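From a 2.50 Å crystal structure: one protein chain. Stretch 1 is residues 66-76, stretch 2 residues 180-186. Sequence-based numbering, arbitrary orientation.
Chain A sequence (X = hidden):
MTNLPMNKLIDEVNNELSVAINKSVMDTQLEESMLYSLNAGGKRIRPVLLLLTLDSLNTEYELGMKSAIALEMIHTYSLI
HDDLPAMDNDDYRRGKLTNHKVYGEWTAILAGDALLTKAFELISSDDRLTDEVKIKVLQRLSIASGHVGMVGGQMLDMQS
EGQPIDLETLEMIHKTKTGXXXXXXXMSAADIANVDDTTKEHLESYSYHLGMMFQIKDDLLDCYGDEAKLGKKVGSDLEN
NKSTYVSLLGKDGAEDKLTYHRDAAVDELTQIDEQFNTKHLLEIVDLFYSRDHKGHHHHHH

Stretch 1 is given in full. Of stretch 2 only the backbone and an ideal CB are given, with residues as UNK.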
ATOM      1  N   LYS A  66     -16.732   2.645   3.028  1.00 51.53           N
ATOM      2  CA  LYS A  66     -15.424   2.983   2.480  1.00 51.27           C
ATOM      3  C   LYS A  66     -14.367   1.952   2.888  1.00 50.47           C
ATOM      4  O   LYS A  66     -13.582   1.518   2.040  1.00 49.98           O
ATOM      5  CB  LYS A  66     -15.015   4.421   2.829  1.00 51.79           C
ATOM      6  CG  LYS A  66     -15.720   5.491   1.974  1.00 53.37           C
ATOM      7  CD  LYS A  66     -14.805   6.688   1.692  1.00 57.70           C
ATOM      8  CE  LYS A  66     -15.565   8.024   1.631  1.00 59.38           C
ATOM      9  NZ  LYS A  66     -16.202   8.240   0.292  1.00 61.03           N
ATOM     10  N   SER A  67     -14.376   1.544   4.164  1.00 49.64           N
ATOM     11  CA  SER A  67     -13.470   0.499   4.666  1.00 49.08           C
ATOM     12  C   SER A  67     -13.659  -0.820   3.917  1.00 49.13           C
ATOM     13  O   SER A  67     -12.681  -1.453   3.518  1.00 48.54           O
ATOM     14  CB  SER A  67     -13.656   0.280   6.170  1.00 49.06           C
ATOM     15  OG  SER A  67     -13.198   1.404   6.901  1.00 48.43           O
ATOM     16  N   ALA A  68     -14.925  -1.208   3.708  1.00 49.23           N
ATOM     17  CA  ALA A  68     -15.276  -2.371   2.900  1.00 49.03           C
ATOM     18  C   ALA A  68     -14.759  -2.262   1.467  1.00 49.15           C
ATOM     19  O   ALA A  68     -14.226  -3.241   0.926  1.00 49.70           O
ATOM     20  CB  ALA A  68     -16.789  -2.603   2.911  1.00 49.10           C
ATOM     21  N   ILE A  69     -14.912  -1.088   0.850  1.00 48.95           N
ATOM     22  CA  ILE A  69     -14.384  -0.860  -0.501  1.00 48.96           C
ATOM     23  C   ILE A  69     -12.864  -0.994  -0.503  1.00 48.60           C
ATOM     24  O   ILE A  69     -12.297  -1.698  -1.348  1.00 48.72           O
ATOM     25  CB  ILE A  69     -14.799   0.533  -1.052  1.00 49.45           C
ATOM     26  CG1 ILE A  69     -16.320   0.648  -1.203  1.00 50.75           C
ATOM     27  CG2 ILE A  69     -14.127   0.807  -2.380  1.00 48.43           C
ATOM     28  CD1 ILE A  69     -16.940  -0.391  -2.161  1.00 53.89           C
ATOM     29  N   ALA A  70     -12.211  -0.311   0.440  1.00 48.22           N
ATOM     30  CA  ALA A  70     -10.776  -0.475   0.670  1.00 48.20           C
ATOM     31  C   ALA A  70     -10.392  -1.946   0.780  1.00 48.38           C
ATOM     32  O   ALA A  70      -9.482  -2.405   0.091  1.00 48.75           O
ATOM     33  CB  ALA A  70     -10.342   0.276   1.903  1.00 47.78           C
ATOM     34  N   LEU A  71     -11.109  -2.686   1.619  1.00 48.56           N
ATOM     35  CA  LEU A  71     -10.828  -4.103   1.836  1.00 48.84           C
ATOM     36  C   LEU A  71     -10.864  -4.898   0.536  1.00 49.07           C
ATOM     37  O   LEU A  71      -9.993  -5.746   0.291  1.00 48.99           O
ATOM     38  CB  LEU A  71     -11.812  -4.695   2.852  1.00 48.94           C
ATOM     39  CG  LEU A  71     -11.598  -6.138   3.326  1.00 49.24           C
ATOM     40  CD1 LEU A  71     -10.109  -6.453   3.657  1.00 47.25           C
ATOM     41  CD2 LEU A  71     -12.508  -6.419   4.512  1.00 47.76           C
ATOM     42  N   GLU A  72     -11.863  -4.621  -0.307  1.00 49.32           N
ATOM     43  CA  GLU A  72     -11.968  -5.319  -1.594  1.00 49.29           C
ATOM     44  C   GLU A  72     -10.861  -4.887  -2.574  1.00 48.97           C
ATOM     45  O   GLU A  72     -10.381  -5.705  -3.379  1.00 48.83           O
ATOM     46  CB  GLU A  72     -13.374  -5.166  -2.195  1.00 49.59           C
ATOM     47  CG  GLU A  72     -13.646  -6.004  -3.442  1.00 50.99           C
ATOM     48  CD  GLU A  72     -13.775  -7.504  -3.179  1.00 54.10           C
ATOM     49  OE1 GLU A  72     -13.807  -7.935  -2.000  1.00 54.27           O
ATOM     50  OE2 GLU A  72     -13.839  -8.269  -4.172  1.00 55.05           O
ATOM     51  N   MET A  73     -10.445  -3.619  -2.497  1.00 48.50           N
ATOM     52  CA  MET A  73      -9.305  -3.141  -3.290  1.00 48.40           C
ATOM     53  C   MET A  73      -8.039  -3.933  -2.925  1.00 48.82           C
ATOM     54  O   MET A  73      -7.287  -4.359  -3.815  1.00 48.97           O
ATOM     55  CB  MET A  73      -9.077  -1.638  -3.077  1.00 48.29           C
ATOM     56  CG  MET A  73      -9.847  -0.709  -4.024  1.00 47.58           C
ATOM     57  SD  MET A  73      -9.734   1.036  -3.559  1.00 45.06           S
ATOM     58  CE  MET A  73     -11.050   1.672  -4.534  1.00 48.35           C
ATOM     59  N   ILE A  74      -7.825  -4.151  -1.622  1.00 48.52           N
ATOM     60  CA  ILE A  74      -6.674  -4.911  -1.145  1.00 48.82           C
ATOM     61  C   ILE A  74      -6.725  -6.351  -1.632  1.00 48.87           C
ATOM     62  O   ILE A  74      -5.709  -6.917  -2.038  1.00 48.64           O
ATOM     63  CB  ILE A  74      -6.587  -4.869   0.389  1.00 48.91           C
ATOM     64  CG1 ILE A  74      -6.400  -3.428   0.857  1.00 49.16           C
ATOM     65  CG2 ILE A  74      -5.488  -5.805   0.910  1.00 48.44           C
ATOM     66  CD1 ILE A  74      -4.984  -3.002   1.045  1.00 49.65           C
ATOM     67  N   HIS A  75      -7.911  -6.944  -1.579  1.00 49.16           N
ATOM     68  CA  HIS A  75      -8.092  -8.304  -2.072  1.00 49.38           C
ATOM     69  C   HIS A  75      -7.864  -8.366  -3.591  1.00 49.24           C
ATOM     70  O   HIS A  75      -7.193  -9.285  -4.087  1.00 49.28           O
ATOM     71  CB  HIS A  75      -9.462  -8.858  -1.654  1.00 49.48           C
ATOM     72  CG  HIS A  75      -9.859 -10.106  -2.376  1.00 50.74           C
ATOM     73  ND1 HIS A  75      -9.277 -11.332  -2.124  1.00 52.10           N
ATOM     74  CD2 HIS A  75     -10.779 -10.318  -3.348  1.00 52.69           C
ATOM     75  CE1 HIS A  75      -9.816 -12.245  -2.912  1.00 51.78           C
ATOM     76  NE2 HIS A  75     -10.733 -11.658  -3.661  1.00 53.95           N
ATOM     77  N   THR A  76      -8.399  -7.380  -4.318  1.00 49.28           N
ATOM     78  CA  THR A  76      -8.221  -7.294  -5.772  1.00 49.19           C
ATOM     79  C   THR A  76      -6.742  -7.172  -6.154  1.00 49.13           C
ATOM     80  O   THR A  76      -6.252  -7.898  -7.037  1.00 49.32           O
ATOM     81  CB  THR A  76      -9.012  -6.103  -6.334  1.00 49.35           C
ATOM     82  OG1 THR A  76     -10.411  -6.278  -6.055  1.00 51.12           O
ATOM     83  CG2 THR A  76      -8.949  -6.080  -7.844  1.00 48.03           C
ATOM     84  N   UNK A 180      -6.132 -12.927   7.713  1.00 49.43           N
ATOM     85  CA  UNK A 180      -5.878 -11.605   8.286  1.00 48.87           C
ATOM     86  C   UNK A 180      -6.869 -10.551   7.753  1.00 48.37           C
ATOM     87  O   UNK A 180      -7.344  -9.699   8.516  1.00 48.08           O
ATOM     88  CB  UNK A 180      -4.442 -11.174   7.982  1.00 48.87           C
ATOM     89  N   UNK A 181      -7.204 -10.638   6.462  1.00 47.90           N
ATOM     90  CA  UNK A 181      -8.257  -9.797   5.883  1.00 47.53           C
ATOM     91  C   UNK A 181      -9.621 -10.067   6.518  1.00 47.64           C
ATOM     92  O   UNK A 181     -10.365  -9.115   6.853  1.00 47.34           O
ATOM     93  CB  UNK A 181      -8.338 -10.024   4.372  1.00 47.53           C
ATOM     94  N   UNK A 182      -9.942 -11.356   6.704  1.00 47.03           N
ATOM     95  CA  UNK A 182     -11.202 -11.722   7.346  1.00 46.63           C
ATOM     96  C   UNK A 182     -11.293 -11.116   8.743  1.00 45.86           C
ATOM     97  O   UNK A 182     -12.307 -10.514   9.104  1.00 46.15           O
ATOM     98  CB  UNK A 182     -11.343 -13.244   7.419  1.00 46.63           C
ATOM     99  N   UNK A 183     -10.222 -11.249   9.510  1.00 44.72           N
ATOM    100  CA  UNK A 183     -10.170 -10.673  10.841  1.00 43.87           C
ATOM    101  C   UNK A 183     -10.209  -9.151  10.788  1.00 43.91           C
ATOM    102  O   UNK A 183     -10.760  -8.512  11.696  1.00 44.06           O
ATOM    103  CB  UNK A 183      -8.911 -11.144  11.572  1.00 43.87           C
ATOM    104  N   UNK A 184      -9.601  -8.561   9.758  1.00 43.76           N
ATOM    105  CA  UNK A 184      -9.732  -7.124   9.567  1.00 44.12           C
ATOM    106  C   UNK A 184     -11.206  -6.741   9.396  1.00 44.25           C
ATOM    107  O   UNK A 184     -11.676  -5.803  10.034  1.00 44.30           O
ATOM    108  CB  UNK A 184      -8.915  -6.669   8.356  1.00 44.12           C
ATOM    109  N   UNK A 185     -11.922  -7.472   8.543  1.00 44.06           N
ATOM    110  CA  UNK A 185     -13.338  -7.197   8.283  1.00 44.42           C
ATOM    111  C   UNK A 185     -14.144  -7.105   9.565  1.00 44.81           C
ATOM    112  O   UNK A 185     -14.816  -6.091   9.793  1.00 45.95           O
ATOM    113  CB  UNK A 185     -13.931  -8.281   7.381  1.00 44.42           C
ATOM    114  N   UNK A 186     -14.065  -8.115  10.433  1.00 44.68           N
ATOM    115  CA  UNK A 186     -14.916  -8.059  11.624  1.00 43.92           C
ATOM    116  C   UNK A 186     -14.408  -7.096  12.686  1.00 44.16           C
ATOM    117  O   UNK A 186     -15.234  -6.454  13.351  1.00 44.52           O
ATOM    118  CB  UNK A 186     -15.043  -9.457  12.233  1.00 43.92           C
TER

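The two stretches are helices running antiparallel, their N-to-C directions 175° apart and their axes 10.9 Å apart at closest approach. That spacing leaves room for side chains of moderate size between the backbones, and the surface stretch 1 offers is largely apolar, centred on Leu-71.

Position 180 has helical backbone angles (-69/-39), and its ideal CB has no atom of stretch 1 within 5.5 Å. Stretch 1 therefore sets no preference beyond compatibility with a helix. The residue is Ala-180, which makes no contact here.

At position 181 the CA-to-CB bond points toward stretch 1, and the CA lies 7.4 Å from the CA of Leu-71. The ideal CB is 4.0 Å from Leu-71 CD1, with Ile-74 and the CB of His-75 further along the same side. An apolar chain would suit this site, and leucine, isoleucine or methionine could all be considered. The deposited residue is Leu-181, in the m,t rotamer. Its CD2 lies 3.9 Å from Leu-71 CD1 and 4.1 Å from Ile-74 CG2, and its CD1 comes within 4.2 Å of His-75 CB. The residues it touches, Leu-71, Ile-74 and His-75, cover about one turn of the facing helix, and both methyls of Leu-181 approach Leu-71 and Ile-74.

Position 182 points away and position 183 is out of reach, so stretch 1 discriminates little at either, and polar or apolar residues remain possible. They are Leu-182 and Thr-183.

One turn after 181, position 184 again points toward stretch 1. Its ideal CB is 4.9 Å from Leu-71 CD1, a distance that leaves space for a longer or broader group directed along the helix toward Ser-67. Leucine, methionine or an aromatic residue would be reasonable. Phe-184 occupies it with chi1 at 170° (t). Ring atom CD1 packs 3.7 Å from Leu-71 CD1, and CE1 reaches to 4.4 Å from Ser-67 O, which lies at the ring edge. That oxygen accepts the backbone hydrogen bond from Leu-71 N; the ring edge lies beside it without a hydrogen bond.

At position 185 the CA-to-CB bond runs sideways, yet the ideal CB is already 3.7 Å from Leu-71 CD2. This closeness favours a small side chain, such as alanine or serine, although a larger one directed elsewhere cannot be excluded. Ala-185 places its CB 3.6 Å from Leu-71 CD2, adding a third apolar contact to Leu-71 from this stretch, after those of Leu-181 and Phe-184.

Position 186 is out of reach, leaving the choice open; it is Val-186. No hydrogen bond crosses between the stretches, and the contact rests on packing, burying 285 Å² in total.

Stretch 2 (180-186) ALLTFAV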
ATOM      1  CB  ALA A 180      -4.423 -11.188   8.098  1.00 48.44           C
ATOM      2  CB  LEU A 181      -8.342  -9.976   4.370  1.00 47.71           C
ATOM      3  CG  LEU A 181      -7.151  -9.477   3.530  1.00 47.74           C
ATOM      4  CD1 LEU A 181      -7.566  -9.354   2.075  1.00 48.09           C
ATOM      5  CD2 LEU A 181      -6.609  -8.146   4.045  1.00 45.94           C
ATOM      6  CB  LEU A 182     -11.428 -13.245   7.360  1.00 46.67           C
ATOM      7  CG  LEU A 182     -11.791 -13.797   5.979  1.00 48.31           C
ATOM      8  CD1 LEU A 182     -11.859 -15.297   5.991  1.00 49.58           C
ATOM      9  CD2 LEU A 182     -13.097 -13.225   5.460  1.00 49.35           C
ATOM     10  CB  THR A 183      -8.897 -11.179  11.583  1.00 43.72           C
ATOM     11  OG1 THR A 183      -8.998 -12.595  11.750  1.00 44.25           O
ATOM     12  CG2 THR A 183      -8.837 -10.662  13.014  1.00 41.62           C
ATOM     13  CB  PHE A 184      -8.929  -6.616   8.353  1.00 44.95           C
ATOM     14  CG  PHE A 184      -9.235  -5.187   8.009  1.00 44.03           C
ATOM     15  CD1 PHE A 184     -10.152  -4.885   7.010  1.00 43.49           C
ATOM     16  CD2 PHE A 184      -8.667  -4.154   8.746  1.00 42.54           C
ATOM     17  CE1 PHE A 184     -10.481  -3.568   6.732  1.00 43.91           C
ATOM     18  CE2 PHE A 184      -8.987  -2.842   8.483  1.00 43.71           C
ATOM     19  CZ  PHE A 184      -9.896  -2.545   7.463  1.00 44.44           C
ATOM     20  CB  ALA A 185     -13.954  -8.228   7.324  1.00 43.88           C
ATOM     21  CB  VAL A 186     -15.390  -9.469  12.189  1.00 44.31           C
ATOM     22  CG1 VAL A 186     -15.041 -10.612  11.252  1.00 42.19           C
ATOM     23  CG2 VAL A 186     -14.944  -9.720  13.657  1.00 44.78           C
TER
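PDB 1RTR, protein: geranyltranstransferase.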